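Local coordinates for protein Succinylglutamatedesuccinylase/aspartoacylase (Rhodobacter sphaeroides 2.4.1, PDB 3CDX) that probably hydrolyses carbon-nitrogen bonds in linear amides, as a metal-dependent member of the succinylglutamate desuccinylase/aspartoacylase family, here with calcium bound, at residues P280-Y283 with V284-V288; V300-V303 with D304-P307. One frame throughout, in Å; residues are numbered along the deposited sequence.

Both contacts are local and follow in series along the chain. Interaction 1 (280-288) runs from the end of strand 276-280 into strand 287-288, which pairs with 316-322, and so leads out of the four-stranded antiparallel sheet. Interaction 2 (300-307) joins two strands of that sheet, 293-298 and 308-311. Their centres lie 25 Å apart and their nearest atoms about 10 Å apart, so the two do not touch. The centre of interaction 1 is 21 Å from the centre of the chain and that of interaction 2 is 38 Å from it. Neither reaches the calcium held by H63, E66 and H149. Both instead border the second subunit, and interaction 2 also meets a third.

Interaction 1 of 2, residues P280-Y283 with V284-V288; sequences PTHY and VGEEV
E286 turns its carboxylate back across the turn, so that OE1 takes two donors at once. H282 ND1 meets E286 OE1 at 3.1 Å, on the anti side of the carboxylate. Y283 N reaches E286 OE1 at 3.2 Å from above the carboxylate plane, 82° out of it. The E286 chain is fully extended beyond CG (chi2 -180°) and runs alongside the Y283 side chain, with E286 OE2 4.0 Å from Y283 CD2. The backbone from Y283 to E286 forms a type II beta turn, closed by E286 N to Y283 O at 3.2 Å. G285 occupies the position whose backbone angles would jam a side chain against the carbonyl oxygen of V284. Over one face of the H282 ring lies V288 CG1, a CH-pi contact 3.9 Å from the ring centroid. An alanine in place of E286 would probably leave H282 ND1 and Y283 N without their shared acceptor and the imidazole freer to turn. Y283 OH bonds to I223 N of the second subunit, while its ring meets W218. The turn links strand 276-280 to strand 287-288; G285 and E286 pair with V318, and V288 with G316, along the antiparallel neighbour 316-322.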
loop_
_atom_site.group_PDB
_atom_site.type_symbol
_atom_site.label_atom_id
_atom_site.label_comp_id
_atom_site.label_asym_id
_atom_site.label_seq_id
_atom_site.Cartn_x
_atom_site.Cartn_y
_atom_site.Cartn_z
ATOM N N PRO A 280 30.479 -6.832 8.026
ATOM C CA PRO A 280 31.620 -7.086 7.163
ATOM C C PRO A 280 32.961 -6.899 7.885
ATOM O O PRO A 280 33.029 -6.242 8.936
ATOM C CB PRO A 280 31.481 -6.015 6.089
ATOM C CG PRO A 280 30.827 -4.833 6.827
ATOM C CD PRO A 280 29.900 -5.479 7.820
ATOM N N THR A 281 34.009 -7.488 7.313
ATOM C CA THR A 281 35.372 -7.271 7.750
ATOM C C THR A 281 36.110 -6.265 6.896
ATOM O O THR A 281 37.108 -5.726 7.348
ATOM C CB THR A 281 36.211 -8.605 7.766
ATOM O OG1 THR A 281 36.171 -9.219 6.484
ATOM C CG2 THR A 281 35.667 -9.561 8.758
ATOM N N HIS A 282 35.637 -6.002 5.675
ATOM C CA HIS A 282 36.310 -5.070 4.730
ATOM C C HIS A 282 35.339 -4.220 3.950
ATOM O O HIS A 282 34.193 -4.662 3.707
ATOM C CB HIS A 282 37.123 -5.851 3.679
ATOM C CG HIS A 282 38.288 -6.580 4.262
ATOM N ND1 HIS A 282 39.528 -5.998 4.402
ATOM C CD2 HIS A 282 38.385 -7.818 4.799
ATOM C CE1 HIS A 282 40.354 -6.854 4.979
ATOM N NE2 HIS A 282 39.686 -7.969 5.229
ATOM N N TYR A 283 35.808 -3.044 3.513
ATOM C CA TYR A 283 35.097 -2.211 2.539
ATOM C C TYR A 283 35.581 -2.403 1.130
ATOM O O TYR A 283 36.688 -2.920 0.914
ATOM C CB TYR A 283 35.264 -0.727 2.846
ATOM C CG TYR A 283 34.680 -0.303 4.154
ATOM C CD1 TYR A 283 33.384 -0.715 4.537
ATOM C CD2 TYR A 283 35.412 0.512 5.020
ATOM C CE1 TYR A 283 32.837 -0.314 5.752
ATOM C CE2 TYR A 283 34.882 0.919 6.237
ATOM C CZ TYR A 283 33.604 0.519 6.597
ATOM O OH TYR A 283 33.100 0.943 7.808
ATOM N N VAL A 284 34.788 -1.925 0.168
ATOM C CA VAL A 284 35.222 -1.890 -1.233
ATOM C C VAL A 284 36.583 -1.224 -1.352
ATOM O O VAL A 284 36.893 -0.293 -0.582
ATOM C CB VAL A 284 34.173 -1.224 -2.179
ATOM C CG1 VAL A 284 32.885 -2.044 -2.095
ATOM C CG2 VAL A 284 33.938 0.258 -1.849
ATOM N N GLY A 285 37.402 -1.712 -2.286
ATOM C CA GLY A 285 38.727 -1.129 -2.497
ATOM C C GLY A 285 39.799 -1.813 -1.675
ATOM O O GLY A 285 40.996 -1.585 -1.861
ATOM N N GLU A 286 39.399 -2.682 -0.774
ATOM C CA GLU A 286 40.404 -3.321 0.086
ATOM C C GLU A 286 40.863 -4.675 -0.439
ATOM O O GLU A 286 40.080 -5.446 -1.017
ATOM C CB GLU A 286 39.908 -3.389 1.544
ATOM C CG GLU A 286 39.688 -1.958 2.156
ATOM C CD GLU A 286 39.203 -1.952 3.608
ATOM O OE1 GLU A 286 38.931 -3.008 4.202
ATOM O OE2 GLU A 286 39.068 -0.856 4.170
ATOM N N GLU A 287 42.143 -4.962 -0.230
ATOM C CA GLU A 287 42.686 -6.244 -0.597
ATOM C C GLU A 287 42.151 -7.359 0.327
ATOM O O GLU A 287 42.097 -7.185 1.540
ATOM C CB GLU A 287 44.213 -6.193 -0.529
ATOM C CG GLU A 287 44.876 -7.255 -1.402
ATOM C CD GLU A 287 46.405 -7.387 -1.155
ATOM O OE1 GLU A 287 46.927 -8.551 -1.127
ATOM O OE2 GLU A 287 47.056 -6.331 -0.975
ATOM N N VAL A 288 41.770 -8.490 -0.258
ATOM C CA VAL A 288 41.343 -9.663 0.510
ATOM C C VAL A 288 42.014 -10.943 0.011
ATOM O O VAL A 288 42.539 -10.983 -1.115
ATOM C CB VAL A 288 39.778 -9.822 0.527
ATOM C CG1 VAL A 288 39.122 -8.565 1.180
ATOM C CG2 VAL A 288 39.221 -10.085 -0.877
#

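Interaction 2 of 2, residues V300-V303 with D304-P307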
loop_
_atom_site.group_PDB
_atom_site.type_symbol
_atom_site.label_atom_id
_atom_site.label_comp_id
_atom_site.label_asym_id
_atom_site.label_seq_id
_atom_site.Cartn_x
_atom_site.Cartn_y
_atom_site.Cartn_z
ATOM N N VAL A 300 20.149 -11.721 15.590
ATOM C CA VAL A 300 19.853 -10.890 16.765
ATOM C C VAL A 300 18.497 -11.172 17.358
ATOM O O VAL A 300 18.218 -10.743 18.463
ATOM C CB VAL A 300 20.021 -9.381 16.498
ATOM C CG1 VAL A 300 21.432 -9.117 15.980
ATOM C CG2 VAL A 300 18.923 -8.854 15.546
ATOM N N GLU A 301 17.677 -11.933 16.625
ATOM C CA GLU A 301 16.368 -12.371 17.100
ATOM C C GLU A 301 16.472 -13.513 18.108
ATOM O O GLU A 301 15.482 -13.847 18.744
ATOM C CB GLU A 301 15.463 -12.791 15.916
ATOM C CG GLU A 301 15.969 -13.979 15.083
ATOM C CD GLU A 301 16.959 -13.584 13.973
ATOM O OE1 GLU A 301 17.356 -14.473 13.191
ATOM O OE2 GLU A 301 17.341 -12.397 13.858
ATOM N N ASP A 302 17.675 -14.094 18.229
ATOM C CA ASP A 302 17.974 -15.223 19.121
ATOM C C ASP A 302 18.887 -14.806 20.252
ATOM O O ASP A 302 19.873 -14.129 20.013
ATOM C CB ASP A 302 18.763 -16.317 18.378
ATOM C CG ASP A 302 17.901 -17.174 17.470
ATOM O OD1 ASP A 302 16.688 -16.927 17.401
ATOM O OD2 ASP A 302 18.456 -18.113 16.822
ATOM N N VAL A 303 18.603 -15.276 21.466
ATOM C CA VAL A 303 19.654 -15.335 22.499
ATOM C C VAL A 303 20.584 -16.542 22.262
ATOM O O VAL A 303 20.179 -17.501 21.593
ATOM C CB VAL A 303 19.089 -15.360 23.951
ATOM C CG1 VAL A 303 18.363 -14.071 24.248
ATOM C CG2 VAL A 303 18.239 -16.645 24.261
ATOM N N ASP A 304 21.814 -16.473 22.793
ATOM C CA ASP A 304 22.810 -17.579 22.760
ATOM C C ASP A 304 23.395 -17.925 21.373
ATOM O O ASP A 304 24.566 -18.327 21.281
ATOM C CB ASP A 304 22.272 -18.887 23.393
ATOM C CG ASP A 304 21.881 -18.740 24.862
ATOM O OD1 ASP A 304 22.624 -18.162 25.666
ATOM O OD2 ASP A 304 20.808 -19.240 25.236
ATOM N N THR A 305 22.604 -17.788 20.309
ATOM C CA THR A 305 23.026 -18.220 18.952
ATOM C C THR A 305 24.270 -17.503 18.389
ATOM O O THR A 305 24.294 -16.264 18.305
ATOM C CB THR A 305 21.864 -18.082 17.948
ATOM O OG1 THR A 305 20.705 -18.750 18.467
ATOM C CG2 THR A 305 22.218 -18.678 16.632
ATOM N N ALA A 306 25.282 -18.286 17.991
ATOM C CA ALA A 306 26.480 -17.755 17.365
ATOM C C ALA A 306 26.219 -17.279 15.942
ATOM O O ALA A 306 25.463 -17.893 15.207
ATOM C CB ALA A 306 27.636 -18.793 17.353
ATOM N N PRO A 307 26.874 -16.175 15.553
ATOM C CA PRO A 307 26.738 -15.699 14.176
ATOM C C PRO A 307 27.357 -16.654 13.152
ATOM O O PRO A 307 28.277 -17.433 13.457
ATOM C CB PRO A 307 27.483 -14.366 14.187
ATOM C CG PRO A 307 28.427 -14.473 15.323
ATOM C CD PRO A 307 27.742 -15.298 16.360
HETATM O O HOH W 1 22.611 -14.212 19.721
#
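D302 and T305 meet side chain to side chain across the turn, and the aspartate can be traced atom by atom. Its CB already lies close to the threonine, 3.1 Å from T305 OG1, and the two CB atoms, of D302 and T305, are 3.6 Å apart. One bond further, D302 CG is 3.4 Å from T305 OG1. At the tip the two oxygens part company. With chi2 at 0°, OD1 eclipses CA and OD2 points to the far side, where T305 OG1 donates a hydrogen bond of 2.9 Å to D302 OD2. The hydroxyl arrives on the anti side, 26° out of the carboxylate plane. OD1 is engaged by R274 and R329 of the third subunit, both as salt bridges.

The backbone between them is tightly bent: D304 has a positive phi of 69°, and T305 N makes a weak bond to V303 O at 2.8 Å. A single water spans the opening, donating to D302 O at 2.8 Å and to T305 O at 3.0 Å, so two carbonyls that cannot bond to each other are joined through it. The V303 and D304 side chains lie side by side, V303 CG2 3.8 Å from D304 OD2. D304 OD1 forms a salt bridge with R22 of the second subunit, whose Y26 OH also bonds V303 N.

The chemistry is thus divided: hydroxyl, backbone and water-mediated bonds hold the turn from within, one of them on the D302 carboxylate itself, whereas the carboxylates of D302 and D304 pair with arginines of two different neighbouring subunits. That pairing probably favours the ionised form of D302 and D304, and makes the turn a polar junction between subunits.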